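Local coordinates for 2,5-dihydroxypyridine 5,6-dioxygenase (Pseudomonas putida KT2440, PDB 7CUP), which catalyses the iron-dependent, oxygen-consuming ring cleavage of 2,5-dihydroxypyridine to N-formylmaleamate in the aerobic breakdown of nicotinate, at residues 168-179 against 192-203. Residues are numbered along the deposited sequence; the frame is centred on the assembly and turned at random.
Sequences PLGQYPAVTEYG and SGFLFTWPNEDS
V175 and E177 pair with F196 and F194 in an antiparallel contact that joins the outermost strand 175-177 to strand 194-197, next to the iron-bearing strand 263-269; beyond the strands, side-chain bonds join one remaining backbone bond. The two strand axes approach to 4.9 Å at 161°, and V175 and F196 exchange both backbone bonds, as do E177 and F194. A G1 beta bulge ends this pairing: E177 O accepts from F194 N and, at 2.9 Å and a bent 133°, from G193 N. One face of the sheet gathers V175, E177, F194 and F196. V175 CG1 touches F196 CZ at 3.5 Å, its CG2 reaches the indole edge of W198, and the F196 ring also meets that of iron ligand H265. The E177 carboxylate sits against this aromatic face, OE1 3.4 Å from F194 CZ and OE2 at the F196 ring edge. At the far end N200 makes three bonds to 168-171. With CG anti to its carbonyl carbon (chi1 -61°), the amide reaches the backbone of 169-171: N200 OD1 accepts Q171 N at 2.8 Å, while ND2 approaches L169 O from above the carbonyl plane at 3.0 Å. Its backbone N gives a nearly straight bond to P168 O. An aspartate here would probably cost L169 O the bond from ND2 and set a carboxylate oxygen against that carbonyl. Q171 returns the grip, its extended chain placing OE1 2.9 Å from E201 N. Water 1 bridges G170 N and Y172 N to W198 O. Backbone pairing thus joins the strands beside the metal site, whereas amide and water bonds fasten the irregular end.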
loop_
_atom_site.group_PDB
_atom_site.type_symbol
_atom_site.label_atom_id
_atom_site.label_comp_id
_atom_site.label_asym_id
_atom_site.label_seq_id
_atom_site.Cartn_x
_atom_site.Cartn_y
_atom_site.Cartn_z
ATOM N N PRO A 168 -25.598 40.961 24.695
ATOM C CA PRO A 168 -24.912 41.375 25.919
ATOM C C PRO A 168 -23.721 40.436 26.213
ATOM O O PRO A 168 -23.857 39.216 26.154
ATOM C CB PRO A 168 -26.016 41.309 26.991
ATOM C CG PRO A 168 -27.316 41.334 26.202
ATOM C CD PRO A 168 -27.002 40.587 24.922
ATOM N N LEU A 169 -22.568 41.017 26.522
ATOM C CA LEU A 169 -21.333 40.269 26.879
ATOM C C LEU A 169 -20.952 40.520 28.343
ATOM O O LEU A 169 -21.542 41.441 28.948
ATOM C CB LEU A 169 -20.224 40.729 25.933
ATOM C CG LEU A 169 -20.519 40.504 24.455
ATOM C CD1 LEU A 169 -19.440 41.126 23.589
ATOM C CD2 LEU A 169 -20.684 39.030 24.150
ATOM N N GLY A 170 -19.989 39.739 28.857
ATOM C CA GLY A 170 -19.367 39.881 30.187
ATOM C C GLY A 170 -19.284 38.552 30.912
ATOM O O GLY A 170 -18.351 38.333 31.668
ATOM N N GLN A 171 -20.231 37.660 30.693
ATOM C CA GLN A 171 -20.246 36.359 31.384
ATOM C C GLN A 171 -19.072 35.489 30.898
ATOM O O GLN A 171 -18.633 34.600 31.686
ATOM C CB GLN A 171 -21.612 35.708 31.188
ATOM C CG GLN A 171 -21.890 34.564 32.151
ATOM C CD GLN A 171 -23.344 34.162 32.140
ATOM O OE1 GLN A 171 -24.165 34.745 31.424
ATOM N NE2 GLN A 171 -23.670 33.161 32.946
ATOM N N TYR A 172 -18.561 35.689 29.678
ATOM C CA TYR A 172 -17.734 34.637 29.025
ATOM C C TYR A 172 -16.456 35.210 28.436
ATOM O O TYR A 172 -16.413 36.353 27.990
ATOM C CB TYR A 172 -18.545 33.901 27.962
ATOM C CG TYR A 172 -19.646 33.034 28.508
ATOM C CD1 TYR A 172 -19.366 31.901 29.239
ATOM C CD2 TYR A 172 -20.976 33.352 28.293
ATOM C CE1 TYR A 172 -20.376 31.100 29.750
ATOM C CE2 TYR A 172 -21.999 32.582 28.809
ATOM C CZ TYR A 172 -21.698 31.437 29.518
ATOM O OH TYR A 172 -22.697 30.630 29.977
ATOM N N PRO A 173 -15.370 34.415 28.361
ATOM C CA PRO A 173 -14.101 34.940 27.866
ATOM C C PRO A 173 -14.110 35.171 26.341
ATOM O O PRO A 173 -14.990 34.692 25.681
ATOM C CB PRO A 173 -13.081 33.872 28.289
ATOM C CG PRO A 173 -13.874 32.604 28.446
ATOM C CD PRO A 173 -15.315 32.997 28.702
ATOM N N ALA A 174 -13.130 35.921 25.840
ATOM C CA ALA A 174 -12.730 36.042 24.424
ATOM C C ALA A 174 -11.794 34.866 24.095
ATOM O O ALA A 174 -10.929 34.570 24.911
ATOM C CB ALA A 174 -12.026 37.357 24.228
ATOM N N VAL A 175 -11.988 34.185 22.967
ATOM C CA VAL A 175 -11.060 33.124 22.491
ATOM C C VAL A 175 -10.519 33.561 21.138
ATOM O O VAL A 175 -11.302 34.070 20.324
ATOM C CB VAL A 175 -11.749 31.753 22.447
ATOM C CG1 VAL A 175 -10.869 30.689 21.804
ATOM C CG2 VAL A 175 -12.158 31.318 23.842
ATOM N N THR A 176 -9.211 33.414 20.949
ATOM C CA THR A 176 -8.509 33.680 19.670
ATOM C C THR A 176 -8.020 32.373 19.028
ATOM O O THR A 176 -7.702 31.418 19.761
ATOM C CB THR A 176 -7.338 34.638 19.892
ATOM O OG1 THR A 176 -6.343 33.974 20.673
ATOM C CG2 THR A 176 -7.793 35.908 20.576
ATOM N N GLU A 177 -7.983 32.349 17.695
ATOM C CA GLU A 177 -7.257 31.339 16.894
ATOM C C GLU A 177 -6.393 32.114 15.908
ATOM O O GLU A 177 -7.010 32.803 15.096
ATOM C CB GLU A 177 -8.247 30.399 16.193
ATOM C CG GLU A 177 -9.275 29.772 17.093
ATOM C CD GLU A 177 -10.108 28.682 16.449
ATOM O OE1 GLU A 177 -9.725 28.222 15.372
ATOM O OE2 GLU A 177 -11.134 28.275 17.036
ATOM N N TYR A 178 -5.049 32.054 16.004
ATOM C CA TYR A 178 -4.071 32.733 15.098
ATOM C C TYR A 178 -3.097 31.725 14.458
ATOM O O TYR A 178 -2.153 32.155 13.749
ATOM C CB TYR A 178 -3.276 33.846 15.814
ATOM C CG TYR A 178 -2.642 33.485 17.147
ATOM C CD1 TYR A 178 -1.466 32.743 17.211
ATOM C CD2 TYR A 178 -3.172 33.928 18.353
ATOM C CE1 TYR A 178 -0.869 32.405 18.415
ATOM C CE2 TYR A 178 -2.580 33.603 19.570
ATOM C CZ TYR A 178 -1.423 32.840 19.611
ATOM O OH TYR A 178 -0.796 32.528 20.799
ATOM N N GLY A 179 -3.309 30.418 14.653
ATOM C CA GLY A 179 -2.714 29.387 13.779
ATOM C C GLY A 179 -1.568 28.604 14.398
ATOM O O GLY A 179 -1.007 27.736 13.702
ATOM N N SER A 192 -6.152 29.427 10.683
ATOM C CA SER A 192 -7.214 30.243 11.324
ATOM C C SER A 192 -6.866 31.727 11.169
ATOM O O SER A 192 -6.444 32.115 10.063
ATOM C CB SER A 192 -7.461 29.805 12.757
ATOM O OG SER A 192 -6.290 29.903 13.571
ATOM N N GLY A 193 -7.072 32.539 12.213
ATOM C CA GLY A 193 -6.987 34.006 12.090
ATOM C C GLY A 193 -8.321 34.672 12.375
ATOM O O GLY A 193 -8.782 35.417 11.515
ATOM N N PHE A 194 -8.921 34.434 13.547
ATOM C CA PHE A 194 -10.212 35.049 13.961
ATOM C C PHE A 194 -10.390 34.938 15.477
ATOM O O PHE A 194 -9.508 34.405 16.200
ATOM C CB PHE A 194 -11.371 34.412 13.185
ATOM C CG PHE A 194 -11.582 32.938 13.416
ATOM C CD1 PHE A 194 -10.782 31.991 12.776
ATOM C CD2 PHE A 194 -12.624 32.487 14.213
ATOM C CE1 PHE A 194 -10.994 30.630 12.981
ATOM C CE2 PHE A 194 -12.854 31.122 14.389
ATOM C CZ PHE A 194 -12.026 30.198 13.785
ATOM N N LEU A 195 -11.520 35.435 15.968
ATOM C CA LEU A 195 -11.795 35.502 17.418
ATOM C C LEU A 195 -13.310 35.546 17.636
ATOM O O LEU A 195 -14.054 35.885 16.695
ATOM C CB LEU A 195 -11.043 36.698 18.027
ATOM C CG LEU A 195 -11.741 38.070 17.995
ATOM C CD1 LEU A 195 -11.093 39.036 18.987
ATOM C CD2 LEU A 195 -11.697 38.650 16.590
ATOM N N PHE A 196 -13.736 35.173 18.840
ATOM C CA PHE A 196 -15.156 35.057 19.216
ATOM C C PHE A 196 -15.297 35.061 20.746
ATOM O O PHE A 196 -14.291 34.845 21.452
ATOM C CB PHE A 196 -15.734 33.776 18.612
ATOM C CG PHE A 196 -14.903 32.542 18.868
ATOM C CD1 PHE A 196 -15.112 31.767 20.001
ATOM C CD2 PHE A 196 -13.919 32.157 17.975
ATOM C CE1 PHE A 196 -14.356 30.629 20.232
ATOM C CE2 PHE A 196 -13.155 31.023 18.210
ATOM C CZ PHE A 196 -13.362 30.267 19.343
ATOM N N THR A 197 -16.511 35.360 21.212
ATOM C CA THR A 197 -17.007 35.130 22.591
ATOM C C THR A 197 -18.305 34.343 22.529
ATOM O O THR A 197 -18.635 33.813 21.453
ATOM C CB THR A 197 -17.396 36.400 23.371
ATOM O OG1 THR A 197 -16.965 37.602 22.736
ATOM C CG2 THR A 197 -16.889 36.324 24.790
ATOM N N TRP A 198 -19.004 34.296 23.663
ATOM C CA TRP A 198 -20.387 33.802 23.797
ATOM C C TRP A 198 -21.226 34.952 24.335
ATOM O O TRP A 198 -20.722 35.783 25.078
ATOM C CB TRP A 198 -20.400 32.573 24.713
ATOM C CG TRP A 198 -19.668 31.405 24.135
ATOM C CD1 TRP A 198 -20.220 30.249 23.664
ATOM C CD2 TRP A 198 -18.244 31.258 23.998
ATOM N NE1 TRP A 198 -19.242 29.412 23.216
ATOM C CE2 TRP A 198 -18.022 29.999 23.409
ATOM C CE3 TRP A 198 -17.142 32.045 24.355
ATOM C CZ2 TRP A 198 -16.744 29.508 23.164
ATOM C CZ3 TRP A 198 -15.875 31.570 24.102
ATOM C CH2 TRP A 198 -15.684 30.321 23.502
ATOM N N PRO A 199 -22.505 35.069 23.943
ATOM C CA PRO A 199 -23.399 36.030 24.589
ATOM C C PRO A 199 -23.679 35.587 26.036
ATOM O O PRO A 199 -23.623 34.381 26.330
ATOM C CB PRO A 199 -24.684 35.956 23.759
ATOM C CG PRO A 199 -24.659 34.557 23.138
ATOM C CD PRO A 199 -23.192 34.214 22.963
ATOM N N ASN A 200 -24.065 36.533 26.894
ATOM C CA ASN A 200 -24.572 36.213 28.264
ATOM C C ASN A 200 -25.713 35.202 28.148
ATOM O O ASN A 200 -26.413 35.221 27.104
ATOM C CB ASN A 200 -24.952 37.490 29.016
ATOM C CG ASN A 200 -23.754 38.396 29.177
ATOM O OD1 ASN A 200 -22.619 37.931 29.162
ATOM N ND2 ASN A 200 -23.983 39.692 29.267
ATOM N N GLU A 201 -25.891 34.345 29.161
ATOM C CA GLU A 201 -26.920 33.263 29.143
ATOM C C GLU A 201 -28.311 33.925 28.943
ATOM O O GLU A 201 -28.547 35.010 29.485
ATOM C CB GLU A 201 -26.730 32.361 30.377
ATOM C CG GLU A 201 -26.944 30.859 30.120
ATOM C CD GLU A 201 -25.964 30.125 29.207
ATOM O OE1 GLU A 201 -24.893 30.693 28.925
ATOM O OE2 GLU A 201 -26.271 28.969 28.765
ATOM N N ASP A 202 -29.145 33.371 28.054
ATOM C CA ASP A 202 -30.562 33.757 27.765
ATOM C C ASP A 202 -30.725 35.243 27.411
ATOM O O ASP A 202 -31.790 35.795 27.714
ATOM C CB ASP A 202 -31.470 33.394 28.937
ATOM C CG ASP A 202 -31.152 32.030 29.522
ATOM O OD1 ASP A 202 -31.298 31.005 28.785
ATOM O OD2 ASP A 202 -30.699 32.008 30.692
ATOM N N SER A 203 -29.775 35.839 26.693
ATOM C CA SER A 203 -29.698 37.306 26.476
ATOM C C SER A 203 -29.748 37.709 25.002
ATOM O O SER A 203 -30.227 38.815 24.752
ATOM C CB SER A 203 -28.468 37.831 27.110
ATOM O OG SER A 203 -28.327 37.209 28.374
HETATM O O HOH W 1 -19.776 37.111 27.475
#